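401aa long hypothetical glucose-1-phosphate thymidylyltransferase (PDB 2GGO) probably acts as a bifunctional enzyme in the synthesis of UDP-N-acetylglucosamine and UDP-N-acetylgalactosamine, transferring nucleotidyl groups to sugar 1-phosphates in its N-terminal part. Local coordinates at residues 312-317 with 350-355; 92-97 with 106-111; 60-63 with 69-72; 221-226 with 242-247. All coordinates share one frame; numbering follows the deposited sequence.

How the contacts relate
Contacts 2 and 3 lie in the nucleotidyltransferase part and reach the same mixed sheet, each setting a helix against a strand through carbon-to-carbon packing, in contact 3 including the stem of a glutamate. Contact 2 is buried between a helix and an inner strand, whereas contact 3 lies at the edge strand 69-72 and is partly open to solvent. Contacts 1 and 4 both reach the parallel sheet of the C-terminal hexapeptide domain, their centres about 19 Å apart, and are only partly buried. Their chemistry is more polar: a salt bridge in contact 1, a lysine capturing backbone carbonyls near a helix end in contact 4. Contact 4 also joins the two parts of the enzyme through helix 212-225.

Contact 1: 312-317 with 350-355; sequences VGDSVI and SGRRKL
Asp-314 and Arg-352 form a salt bridge in which NH2 of Arg-352 lies 2.9 Å from OD1 of Asp-314. The carboxylate oxygen comes in at the guanidinium edge, but the two flat groups are turned 65° against each other, and a single nitrogen makes the contact. Asp-314 holds CG beside its backbone N, anti to the carbonyl carbon (chi1 -56°), which brings the carboxylate to the loop. A bend at chi3 (59°) folds the end of Arg-352 back over its own loop, where NE and NH2 both grip Lys-354 O, NE at 3.1 Å. This side-on grip fixes the guanidinium and leaves NH2 directed at Asp-314. Were Arg-352 replaced by an alanine, OD1 of Asp-314 would probably lose this positive mate and Lys-354 O both side-chain donors. The other oxygen, OD2, is held by Asn-331 and Lys-296 and lies 3.7 Å from CB of Lys-354. Leu-355 contributes a methyl, CD1 sitting 3.6 Å from the backbone O of Asp-314. Positive phi, which aspartate tolerates better than most residues, suits Asp-314 to the corner between strands 311-313 and 316-317 in the parallel beta-helix expected of hexapeptide repeats. The loop 350-355 leads from strand 346-349 into strand 358-359, the neighbour of 316-317, while Ser-350 and Val-316 touch helix 212-225 through Trp-213 and Ile-216.

Contact 2: 92-97 with 106-111; sequences EALIIY and KEICNI
Leu-94 meets Ile-108 and Ile-111 in a buried, wholly apolar helix-on-sheet contact, which seats helix 106-111 against strand 92-97 of the nucleotidyltransferase sheet. The leucine fork serves two partners at once: CD2 lies 3.4 Å from CG2 of Ile-108, tighter than usual for two carbons, and CD1 lies 3.5 Å from CG2 of Ile-111. With CG anti to the backbone N (chi1 -169°), Leu-94 reaches out from the strand and spreads its methyls over the helix. The two isoleucines stand three residues apart, so they fall on the same side of the helix, and both use the short CG2 branch. Ile-108 crosses the leucine at about a right angle, Ile-111 more slantwise. Strand 92-97 runs between 2-6 and 155-164 in a mixed sheet whose parallel run 69-72, 48-53, 2-6, 92-97 resembles a Rossmann core, consistent with the GT-A fold of this family. Leu-94 and Ile-96 point to the helix, while Tyr-97 at the end of the strand, which probably binds N-acetylglucosamine 1-phosphate, takes no part in the contact. Beta-branched and leucine side chains suit this place because they fill the space between helix and sheet without polar atoms to satisfy. Ile-111 also packs on Ala-118 and Ile-120 of strand 117-123, and Cys-109, on the helix side facing away from the strand, is tied by a disulfide to Cys-44.

Contact 3: 60-63 with 69-72; sequences YFEK and SIVT
Ile-70 reaches from the edge strand 69-72 to helix 58-64 and packs against Phe-61 and Glu-62. On the buried side its CG1 lies 3.8 Å from CB of Phe-61, with CG2 somewhat farther off at 4.2 Å from the same atom. The phenylalanine offers Ile-70 its CB rather than its ring. With CG beside the backbone N (chi1 -76°), the ring leaves Ile-70 and runs on into the interior, where it meets Phe-25 edge-to-face and touches Pro-22, Ala-24 and Val-53. Ile-70 too leans on Val-53, so this half of the contact is continuous with the core. The other half faces solvent. There CD1 of Ile-70 lies 3.7 Å from CA of Glu-62 and 3.8 Å from its CG, touching the backbone and the aliphatic stem of an exposed residue. A glutamate suits this border, since its methylenes can cover a methyl while the carboxylate is carried at the surface. Strand 48-53, helix 58-64 and strand 69-72 form a beta-alpha-beta unit, and the contact closes the helix onto its second strand, which ends just before Gln-73, a residue that probably binds the nucleoside triphosphate. Because the closest approaches are between carbons, the grip depends on shape and burial rather than on direction, and the isoleucine is the piece that bridges core and surface.

Contact 4: 221-226 with 242-247; sequences WALDNL and KGKVII
Lys-244 extends its ammonium to the last turn of helix 212-225 and donates to two successive carbonyls, with NZ 3.0 Å from Leu-223 O and 2.9 Å from Asp-224 O. The first bond lies in the carbonyl plane with a C=O to donor angle of 152°; at the second, NZ stands well above the plane and meets the oxygen at 119°. A third hydrogen bond goes to Val-227 O, a little farther along the chain, giving the ammonium three backbone acceptors. The chain departs with CG anti to the backbone N (chi1 -167°) and bends at chi3 and chi4 to bring NZ to them. Within the helix, Trp-221 O accepts from Asn-225 N at 2.9 Å and Ala-222 O from Leu-226 N at 2.8 Å. The carbonyls of Leu-223 and Asp-224 come next along the chain, and the lysine supplies them with donors. A methionine in place of Lys-244 would probably leave these carbonyls without their charged donor and loosen the tie between helix and beta-helix. The carboxylate of Asp-224 is held by Tyr-280 through OD1. Beside this polar grip, CD1 of Leu-223 meets CD1 of Ile-246 at 3.9 Å, and both residues touch Tyr-264 of strand 263-265, so the nucleotidyltransferase helix rests on the hexapeptide sheet. A lysine suits this place because its positive charge would probably be stabilised by the negative end of the helix dipole, and the junction combines hydrogen bonds from a charged group with an apolar contact.

Contact 1: 312-317 with 350-355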
loop_
_atom_site.group_PDB
_atom_site.type_symbol
_atom_site.label_atom_id
_atom_site.label_comp_id
_atom_site.label_asym_id
_atom_site.label_seq_id
_atom_site.Cartn_x
_atom_site.Cartn_y
_atom_site.Cartn_z
ATOM N N VAL A 312 -19.876 -4.623 5.581
ATOM C CA VAL A 312 -18.476 -4.122 5.597
ATOM C C VAL A 312 -18.426 -2.940 4.673
ATOM O O VAL A 312 -18.626 -3.099 3.489
ATOM C CB VAL A 312 -17.451 -5.223 5.112
ATOM C CG1 VAL A 312 -16.006 -4.814 5.196
ATOM C CG2 VAL A 312 -17.607 -6.488 5.980
ATOM N N GLY A 313 -18.148 -1.748 5.168
ATOM C CA GLY A 313 -18.193 -0.553 4.313
ATOM C C GLY A 313 -16.891 0.153 4.582
ATOM O O GLY A 313 -16.369 0.009 5.683
ATOM N N ASP A 314 -16.212 0.638 3.530
ATOM C CA ASP A 314 -14.990 1.444 3.653
ATOM C C ASP A 314 -13.896 0.896 4.523
ATOM O O ASP A 314 -13.217 1.645 5.253
ATOM C CB ASP A 314 -15.356 2.763 4.213
ATOM C CG ASP A 314 -16.425 3.460 3.366
ATOM O OD1 ASP A 314 -15.996 3.926 2.274
ATOM O OD2 ASP A 314 -17.653 3.514 3.769
ATOM N N SER A 315 -13.673 -0.375 4.444
ATOM C CA SER A 315 -12.711 -1.019 5.325
ATOM C C SER A 315 -11.608 -1.768 4.626
ATOM O O SER A 315 -11.691 -2.015 3.424
ATOM C CB SER A 315 -13.461 -1.989 6.211
ATOM O OG SER A 315 -14.666 -1.318 6.709
ATOM N N VAL A 316 -10.584 -2.112 5.390
ATOM C CA VAL A 316 -9.516 -2.981 4.852
ATOM C C VAL A 316 -9.407 -4.189 5.739
ATOM O O VAL A 316 -9.111 -4.051 6.930
ATOM C CB VAL A 316 -8.130 -2.336 4.836
ATOM C CG1 VAL A 316 -7.105 -3.387 4.329
ATOM C CG2 VAL A 316 -8.088 -1.131 3.874
ATOM N N ILE A 317 -9.637 -5.370 5.187
ATOM C CA ILE A 317 -9.614 -6.555 6.051
ATOM C C ILE A 317 -8.545 -7.523 5.569
ATOM O O ILE A 317 -8.512 -7.887 4.414
ATOM C CB ILE A 317 -10.977 -7.248 6.040
ATOM C CG1 ILE A 317 -12.051 -6.404 6.694
ATOM C CG2 ILE A 317 -10.990 -8.589 6.730
ATOM C CD1 ILE A 317 -13.415 -7.094 6.350
ATOM N N SER A 350 -8.069 10.954 8.617
ATOM C CA SER A 350 -7.932 10.184 7.433
ATOM C C SER A 350 -8.296 10.999 6.220
ATOM O O SER A 350 -8.082 10.569 5.088
ATOM C CB SER A 350 -8.902 9.012 7.536
ATOM O OG SER A 350 -10.214 9.501 7.404
ATOM N N GLY A 351 -8.922 12.144 6.448
ATOM C CA GLY A 351 -9.493 12.901 5.339
ATOM C C GLY A 351 -10.823 12.357 4.859
ATOM O O GLY A 351 -11.404 12.897 3.921
ATOM N N ARG A 352 -11.331 11.305 5.509
ATOM C CA ARG A 352 -12.535 10.649 5.033
ATOM C C ARG A 352 -13.642 10.790 6.054
ATOM O O ARG A 352 -13.435 10.611 7.245
ATOM C CB ARG A 352 -12.276 9.195 4.692
ATOM C CG ARG A 352 -11.267 8.966 3.564
ATOM C CD ARG A 352 -10.845 7.504 3.531
ATOM N NE ARG A 352 -11.990 6.602 3.328
ATOM C CZ ARG A 352 -12.278 5.929 2.212
ATOM N NH1 ARG A 352 -11.503 6.020 1.129
ATOM N NH2 ARG A 352 -13.373 5.164 2.172
ATOM N N ARG A 353 -14.803 11.150 5.543
ATOM C CA ARG A 353 -16.004 11.342 6.324
ATOM C C ARG A 353 -16.552 9.955 6.633
ATOM O O ARG A 353 -17.054 9.721 7.743
ATOM C CB ARG A 353 -17.045 12.147 5.511
ATOM C CG ARG A 353 -18.259 12.681 6.345
ATOM C CD ARG A 353 -19.601 12.721 5.539
ATOM N NE ARG A 353 -20.740 12.933 6.437
ATOM C CZ ARG A 353 -21.980 12.462 6.251
ATOM N NH1 ARG A 353 -22.275 11.727 5.174
ATOM N NH2 ARG A 353 -22.926 12.733 7.164
ATOM N N LYS A 354 -16.460 9.081 5.629
ATOM C CA LYS A 354 -16.733 7.605 5.737
ATOM C C LYS A 354 -15.464 6.705 5.756
ATOM O O LYS A 354 -14.686 6.579 4.771
ATOM C CB LYS A 354 -17.654 7.125 4.628
ATOM C CG LYS A 354 -19.062 7.746 4.683
ATOM C CD LYS A 354 -20.070 6.670 4.384
ATOM C CE LYS A 354 -21.416 6.974 4.967
ATOM N NZ LYS A 354 -22.165 7.582 3.843
ATOM N N LEU A 355 -15.254 6.071 6.892
ATOM C CA LEU A 355 -14.120 5.203 7.051
ATOM C C LEU A 355 -14.516 4.176 8.107
ATOM O O LEU A 355 -14.977 4.531 9.163
ATOM C CB LEU A 355 -12.881 5.992 7.490
ATOM C CG LEU A 355 -11.639 5.089 7.665
ATOM C CD1 LEU A 355 -11.282 4.456 6.299
ATOM C CD2 LEU A 355 -10.514 5.902 8.196
#

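Contact 2: 92-97 with 106-111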
loop_
_atom_site.group_PDB
_atom_site.type_symbol
_atom_site.label_atom_id
_atom_site.label_comp_id
_atom_site.label_asym_id
_atom_site.label_seq_id
_atom_site.Cartn_x
_atom_site.Cartn_y
_atom_site.Cartn_z
ATOM N N GLU A 92 25.972 2.954 -12.090
ATOM C CA GLU A 92 24.613 3.476 -11.936
ATOM C C GLU A 92 23.622 2.486 -11.311
ATOM O O GLU A 92 23.708 1.269 -11.524
ATOM C CB GLU A 92 24.053 3.890 -13.293
ATOM C CG GLU A 92 24.947 4.714 -14.156
ATOM C CD GLU A 92 24.419 4.817 -15.556
ATOM O OE1 GLU A 92 23.552 5.668 -15.815
ATOM O OE2 GLU A 92 24.877 4.044 -16.414
ATOM N N ALA A 93 22.653 3.015 -10.573
ATOM C CA ALA A 93 21.548 2.187 -10.103
ATOM C C ALA A 93 20.275 2.985 -10.128
ATOM O O ALA A 93 20.305 4.205 -9.926
ATOM C CB ALA A 93 21.816 1.662 -8.724
ATOM N N LEU A 94 19.175 2.289 -10.448
ATOM C CA LEU A 94 17.818 2.774 -10.218
ATOM C C LEU A 94 17.381 2.354 -8.803
ATOM O O LEU A 94 17.468 1.177 -8.437
ATOM C CB LEU A 94 16.857 2.243 -11.275
ATOM C CG LEU A 94 15.476 2.902 -11.274
ATOM C CD1 LEU A 94 15.459 4.204 -11.993
ATOM C CD2 LEU A 94 14.499 1.997 -11.909
ATOM N N ILE A 95 16.979 3.348 -8.006
ATOM C CA ILE A 95 16.562 3.176 -6.621
ATOM C C ILE A 95 15.079 3.522 -6.579
ATOM O O ILE A 95 14.664 4.584 -7.069
ATOM C CB ILE A 95 17.397 4.096 -5.666
ATOM C CG1 ILE A 95 18.692 3.436 -5.194
ATOM C CG2 ILE A 95 16.631 4.437 -4.415
ATOM C CD1 ILE A 95 19.458 2.665 -6.226
ATOM N N ILE A 96 14.253 2.609 -6.085
ATOM C CA ILE A 96 12.855 2.969 -5.787
ATOM C C ILE A 96 12.443 2.558 -4.384
ATOM O O ILE A 96 12.994 1.607 -3.815
ATOM C CB ILE A 96 11.818 2.458 -6.805
ATOM C CG1 ILE A 96 11.704 0.950 -6.755
ATOM C CG2 ILE A 96 12.103 2.983 -8.237
ATOM C CD1 ILE A 96 10.563 0.499 -7.579
ATOM N N TYR A 97 11.500 3.314 -3.819
ATOM C CA TYR A 97 10.994 3.062 -2.466
ATOM C C TYR A 97 9.937 2.005 -2.529
ATOM O O TYR A 97 9.119 1.981 -3.459
ATOM C CB TYR A 97 10.489 4.336 -1.824
ATOM C CG TYR A 97 11.629 5.220 -1.433
ATOM C CD1 TYR A 97 12.423 4.925 -0.321
ATOM C CD2 TYR A 97 11.938 6.338 -2.185
ATOM C CE1 TYR A 97 13.509 5.737 0.021
ATOM C CE2 TYR A 97 12.998 7.178 -1.850
ATOM C CZ TYR A 97 13.787 6.873 -0.756
ATOM O OH TYR A 97 14.833 7.735 -0.453
ATOM N N LYS A 106 6.956 4.443 -17.870
ATOM C CA LYS A 106 7.463 5.309 -18.926
ATOM C C LYS A 106 8.510 6.279 -18.427
ATOM O O LYS A 106 9.387 6.674 -19.166
ATOM C CB LYS A 106 6.324 6.067 -19.602
ATOM C CG LYS A 106 5.230 5.151 -20.134
ATOM C CD LYS A 106 4.349 5.854 -21.162
ATOM C CE LYS A 106 3.131 4.990 -21.514
ATOM N NZ LYS A 106 2.108 5.734 -22.319
ATOM N N GLU A 107 8.443 6.641 -17.161
ATOM C CA GLU A 107 9.405 7.577 -16.621
ATOM C C GLU A 107 10.688 6.882 -16.244
ATOM O O GLU A 107 11.757 7.470 -16.318
ATOM C CB GLU A 107 8.826 8.253 -15.381
ATOM C CG GLU A 107 7.364 8.607 -15.508
ATOM C CD GLU A 107 7.146 9.851 -16.353
ATOM O OE1 GLU A 107 8.170 10.461 -16.803
ATOM O OE2 GLU A 107 5.951 10.206 -16.562
ATOM N N ILE A 108 10.574 5.628 -15.817
ATOM C CA ILE A 108 11.737 4.851 -15.437
ATOM C C ILE A 108 12.529 4.503 -16.688
ATOM O O ILE A 108 13.723 4.714 -16.734
ATOM C CB ILE A 108 11.355 3.586 -14.664
ATOM C CG1 ILE A 108 10.862 3.962 -13.268
ATOM C CG2 ILE A 108 12.543 2.642 -14.559
ATOM C CD1 ILE A 108 10.153 2.856 -12.584
ATOM N N CYS A 109 11.861 3.991 -17.709
ATOM C CA CYS A 109 12.539 3.669 -18.948
ATOM C C CYS A 109 13.324 4.881 -19.478
ATOM O O CYS A 109 14.347 4.773 -20.156
ATOM C CB CYS A 109 11.524 3.214 -19.974
ATOM S SG CYS A 109 10.548 1.747 -19.572
ATOM N N ASN A 110 12.838 6.041 -19.132
ATOM C CA ASN A 110 13.354 7.252 -19.658
ATOM C C ASN A 110 14.598 7.674 -18.858
ATOM O O ASN A 110 15.667 7.974 -19.428
ATOM C CB ASN A 110 12.205 8.232 -19.556
ATOM C CG ASN A 110 12.477 9.533 -20.223
ATOM O OD1 ASN A 110 11.640 10.026 -20.996
ATOM N ND2 ASN A 110 13.640 10.130 -19.925
ATOM N N ILE A 111 14.463 7.648 -17.529
ATOM C CA ILE A 111 15.542 7.978 -16.581
ATOM C C ILE A 111 16.821 7.124 -16.744
ATOM O O ILE A 111 17.928 7.615 -16.592
ATOM C CB ILE A 111 15.005 7.984 -15.089
ATOM C CG1 ILE A 111 15.889 8.818 -14.182
ATOM C CG2 ILE A 111 14.901 6.591 -14.495
ATOM C CD1 ILE A 111 15.273 9.079 -12.790
#

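Contact 3: 60-63 with 69-72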
loop_
_atom_site.group_PDB
_atom_site.type_symbol
_atom_site.label_atom_id
_atom_site.label_comp_id
_atom_site.label_asym_id
_atom_site.label_seq_id
_atom_site.Cartn_x
_atom_site.Cartn_y
_atom_site.Cartn_z
ATOM N N TYR A 60 10.702 -14.199 4.453
ATOM C CA TYR A 60 9.447 -13.960 3.755
ATOM C C TYR A 60 9.660 -13.618 2.261
ATOM O O TYR A 60 9.042 -14.233 1.372
ATOM C CB TYR A 60 8.679 -12.837 4.484
ATOM C CG TYR A 60 7.213 -12.750 4.106
ATOM C CD1 TYR A 60 6.225 -13.277 4.922
ATOM C CD2 TYR A 60 6.827 -12.177 2.906
ATOM C CE1 TYR A 60 4.897 -13.210 4.555
ATOM C CE2 TYR A 60 5.521 -12.115 2.537
ATOM C CZ TYR A 60 4.553 -12.617 3.360
ATOM O OH TYR A 60 3.246 -12.523 2.934
ATOM N N PHE A 61 10.538 -12.642 2.012
ATOM C CA PHE A 61 10.871 -12.207 0.654
ATOM C C PHE A 61 11.470 -13.323 -0.167
ATOM O O PHE A 61 11.036 -13.595 -1.273
ATOM C CB PHE A 61 11.811 -10.999 0.683
ATOM C CG PHE A 61 11.139 -9.699 1.042
ATOM C CD1 PHE A 61 10.721 -8.822 0.046
ATOM C CD2 PHE A 61 10.935 -9.346 2.378
ATOM C CE1 PHE A 61 10.111 -7.607 0.358
ATOM C CE2 PHE A 61 10.349 -8.122 2.721
ATOM C CZ PHE A 61 9.915 -7.256 1.719
ATOM N N GLU A 62 12.471 -13.987 0.392
ATOM C CA GLU A 62 13.093 -15.121 -0.271
ATOM C C GLU A 62 12.047 -16.141 -0.667
ATOM O O GLU A 62 12.068 -16.636 -1.778
ATOM C CB GLU A 62 14.196 -15.739 0.590
ATOM C CG GLU A 62 15.584 -15.662 -0.049
ATOM C CD GLU A 62 16.731 -15.454 0.968
ATOM O OE1 GLU A 62 16.456 -15.341 2.198
ATOM O OE2 GLU A 62 17.915 -15.392 0.529
ATOM N N LYS A 63 11.111 -16.432 0.228
ATOM C CA LYS A 63 10.104 -17.459 -0.031
ATOM C C LYS A 63 9.141 -17.100 -1.150
ATOM O O LYS A 63 8.763 -17.971 -1.925
ATOM C CB LYS A 63 9.356 -17.812 1.261
ATOM C CG LYS A 63 10.142 -18.829 2.082
ATOM C CD LYS A 63 9.826 -18.809 3.586
ATOM C CE LYS A 63 10.349 -20.097 4.273
ATOM N NZ LYS A 63 9.442 -21.296 4.094
ATOM N N SER A 69 17.095 -10.681 -5.977
ATOM C CA SER A 69 18.117 -10.718 -4.939
ATOM C C SER A 69 17.677 -9.999 -3.700
ATOM O O SER A 69 17.282 -8.839 -3.762
ATOM C CB SER A 69 19.417 -10.079 -5.446
ATOM O OG SER A 69 19.924 -10.793 -6.577
ATOM N N ILE A 70 17.790 -10.667 -2.563
ATOM C CA ILE A 70 17.349 -10.074 -1.326
ATOM C C ILE A 70 18.537 -9.766 -0.455
ATOM O O ILE A 70 19.407 -10.600 -0.242
ATOM C CB ILE A 70 16.308 -10.980 -0.576
ATOM C CG1 ILE A 70 15.021 -11.136 -1.387
ATOM C CG2 ILE A 70 15.952 -10.396 0.791
ATOM C CD1 ILE A 70 14.876 -12.469 -2.075
ATOM N N VAL A 71 18.587 -8.553 0.055
ATOM C CA VAL A 71 19.734 -8.139 0.820
ATOM C C VAL A 71 19.212 -7.450 2.055
ATOM O O VAL A 71 18.463 -6.489 1.963
ATOM C CB VAL A 71 20.651 -7.213 -0.033
ATOM C CG1 VAL A 71 21.702 -6.534 0.805
ATOM C CG2 VAL A 71 21.314 -8.017 -1.111
ATOM N N THR A 72 19.594 -7.962 3.216
ATOM C CA THR A 72 19.150 -7.390 4.479
ATOM C C THR A 72 19.922 -6.122 4.811
ATOM O O THR A 72 21.084 -5.983 4.471
ATOM C CB THR A 72 19.258 -8.378 5.646
ATOM O OG1 THR A 72 20.631 -8.543 5.992
ATOM C CG2 THR A 72 18.666 -9.720 5.285
#

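Contact 4: 221-226 with 242-247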
loop_
_atom_site.group_PDB
_atom_site.type_symbol
_atom_site.label_atom_id
_atom_site.label_comp_id
_atom_site.label_asym_id
_atom_site.label_seq_id
_atom_site.Cartn_x
_atom_site.Cartn_y
_atom_site.Cartn_z
ATOM N N TRP A 221 -8.162 2.939 -7.528
ATOM C CA TRP A 221 -7.502 3.285 -8.804
ATOM C C TRP A 221 -7.295 2.086 -9.749
ATOM O O TRP A 221 -7.703 2.088 -10.910
ATOM C CB TRP A 221 -6.179 3.992 -8.553
ATOM C CG TRP A 221 -5.699 4.606 -9.840
ATOM C CD1 TRP A 221 -6.028 5.841 -10.332
ATOM C CD2 TRP A 221 -4.866 3.982 -10.833
ATOM N NE1 TRP A 221 -5.429 6.029 -11.559
ATOM C CE2 TRP A 221 -4.717 4.902 -11.889
ATOM C CE3 TRP A 221 -4.213 2.746 -10.917
ATOM C CZ2 TRP A 221 -3.926 4.621 -13.015
ATOM C CZ3 TRP A 221 -3.462 2.465 -12.015
ATOM C CH2 TRP A 221 -3.320 3.392 -13.065
ATOM N N ALA A 222 -6.645 1.055 -9.256
ATOM C CA ALA A 222 -6.402 -0.122 -10.048
ATOM C C ALA A 222 -7.647 -0.785 -10.642
ATOM O O ALA A 222 -7.601 -1.328 -11.758
ATOM C CB ALA A 222 -5.580 -1.152 -9.213
ATOM N N LEU A 223 -8.728 -0.822 -9.857
ATOM C CA LEU A 223 -9.973 -1.429 -10.292
ATOM C C LEU A 223 -10.481 -0.613 -11.461
ATOM O O LEU A 223 -10.915 -1.162 -12.490
ATOM C CB LEU A 223 -11.005 -1.481 -9.133
ATOM C CG LEU A 223 -12.331 -2.139 -9.510
ATOM C CD1 LEU A 223 -12.122 -3.436 -10.290
ATOM C CD2 LEU A 223 -13.138 -2.370 -8.247
ATOM N N ASP A 224 -10.371 0.699 -11.330
ATOM C CA ASP A 224 -10.816 1.561 -12.410
ATOM C C ASP A 224 -9.972 1.387 -13.676
ATOM O O ASP A 224 -10.512 1.262 -14.783
ATOM C CB ASP A 224 -10.788 3.008 -11.958
ATOM C CG ASP A 224 -11.954 3.357 -11.061
ATOM O OD1 ASP A 224 -13.018 2.712 -11.155
ATOM O OD2 ASP A 224 -11.817 4.308 -10.272
ATOM N N ASN A 225 -8.659 1.342 -13.498
ATOM C CA ASN A 225 -7.745 1.571 -14.602
ATOM C C ASN A 225 -7.063 0.357 -15.161
ATOM O O ASN A 225 -6.835 0.305 -16.371
ATOM C CB ASN A 225 -6.722 2.609 -14.201
ATOM C CG ASN A 225 -7.312 3.989 -14.117
ATOM O OD1 ASN A 225 -7.772 4.440 -13.057
ATOM N ND2 ASN A 225 -7.326 4.679 -15.250
ATOM N N LEU A 226 -6.737 -0.629 -14.325
ATOM C CA LEU A 226 -5.901 -1.702 -14.822
ATOM C C LEU A 226 -6.617 -2.944 -15.305
ATOM O O LEU A 226 -5.967 -3.818 -15.866
ATOM C CB LEU A 226 -4.808 -2.076 -13.817
ATOM C CG LEU A 226 -3.965 -0.934 -13.251
ATOM C CD1 LEU A 226 -3.101 -1.473 -12.109
ATOM C CD2 LEU A 226 -3.096 -0.231 -14.313
ATOM N N LYS A 242 -24.530 -5.148 -12.610
ATOM C CA LYS A 242 -24.406 -3.836 -13.234
ATOM C C LYS A 242 -22.943 -3.339 -13.237
ATOM O O LYS A 242 -22.193 -3.548 -12.279
ATOM C CB LYS A 242 -25.308 -2.826 -12.531
ATOM C CG LYS A 242 -26.790 -3.061 -12.769
ATOM C CD LYS A 242 -27.566 -2.842 -11.493
ATOM C CE LYS A 242 -29.044 -2.617 -11.759
ATOM N NZ LYS A 242 -29.514 -1.478 -10.914
ATOM N N GLY A 243 -22.529 -2.707 -14.342
ATOM C CA GLY A 243 -21.242 -2.013 -14.367
ATOM C C GLY A 243 -20.104 -2.960 -14.532
ATOM O O GLY A 243 -20.313 -4.083 -14.946
ATOM N N LYS A 244 -18.902 -2.513 -14.190
ATOM C CA LYS A 244 -17.675 -3.323 -14.336
ATOM C C LYS A 244 -17.531 -4.379 -13.271
ATOM O O LYS A 244 -17.434 -4.048 -12.095
ATOM C CB LYS A 244 -16.431 -2.446 -14.274
ATOM C CG LYS A 244 -15.159 -3.165 -14.726
ATOM C CD LYS A 244 -13.908 -2.470 -14.246
ATOM C CE LYS A 244 -13.646 -1.228 -15.037
ATOM N NZ LYS A 244 -12.187 -1.044 -15.257
ATOM N N VAL A 245 -17.461 -5.641 -13.679
ATOM C CA VAL A 245 -17.262 -6.707 -12.728
ATOM C C VAL A 245 -16.220 -7.708 -13.187
ATOM O O VAL A 245 -16.381 -8.329 -14.224
ATOM C CB VAL A 245 -18.601 -7.419 -12.428
ATOM C CG1 VAL A 245 -18.442 -8.416 -11.316
ATOM C CG2 VAL A 245 -19.639 -6.386 -12.011
ATOM N N ILE A 246 -15.162 -7.887 -12.403
ATOM C CA ILE A 246 -14.158 -8.909 -12.710
ATOM C C ILE A 246 -14.466 -10.150 -11.887
ATOM O O ILE A 246 -14.382 -10.144 -10.655
ATOM C CB ILE A 246 -12.703 -8.444 -12.450
ATOM C CG1 ILE A 246 -12.320 -7.324 -13.402
ATOM C CG2 ILE A 246 -11.741 -9.556 -12.694
ATOM C CD1 ILE A 246 -13.006 -5.991 -13.101
ATOM N N ILE A 247 -14.840 -11.213 -12.586
ATOM C CA ILE A 247 -15.042 -12.490 -11.945
ATOM C C ILE A 247 -13.935 -13.434 -12.413
ATOM O O ILE A 247 -13.821 -13.744 -13.611
ATOM C CB ILE A 247 -16.439 -13.077 -12.235
ATOM C CG1 ILE A 247 -17.516 -12.025 -11.971
ATOM C CG2 ILE A 247 -16.650 -14.321 -11.384
ATOM C CD1 ILE A 247 -18.912 -12.359 -12.421
#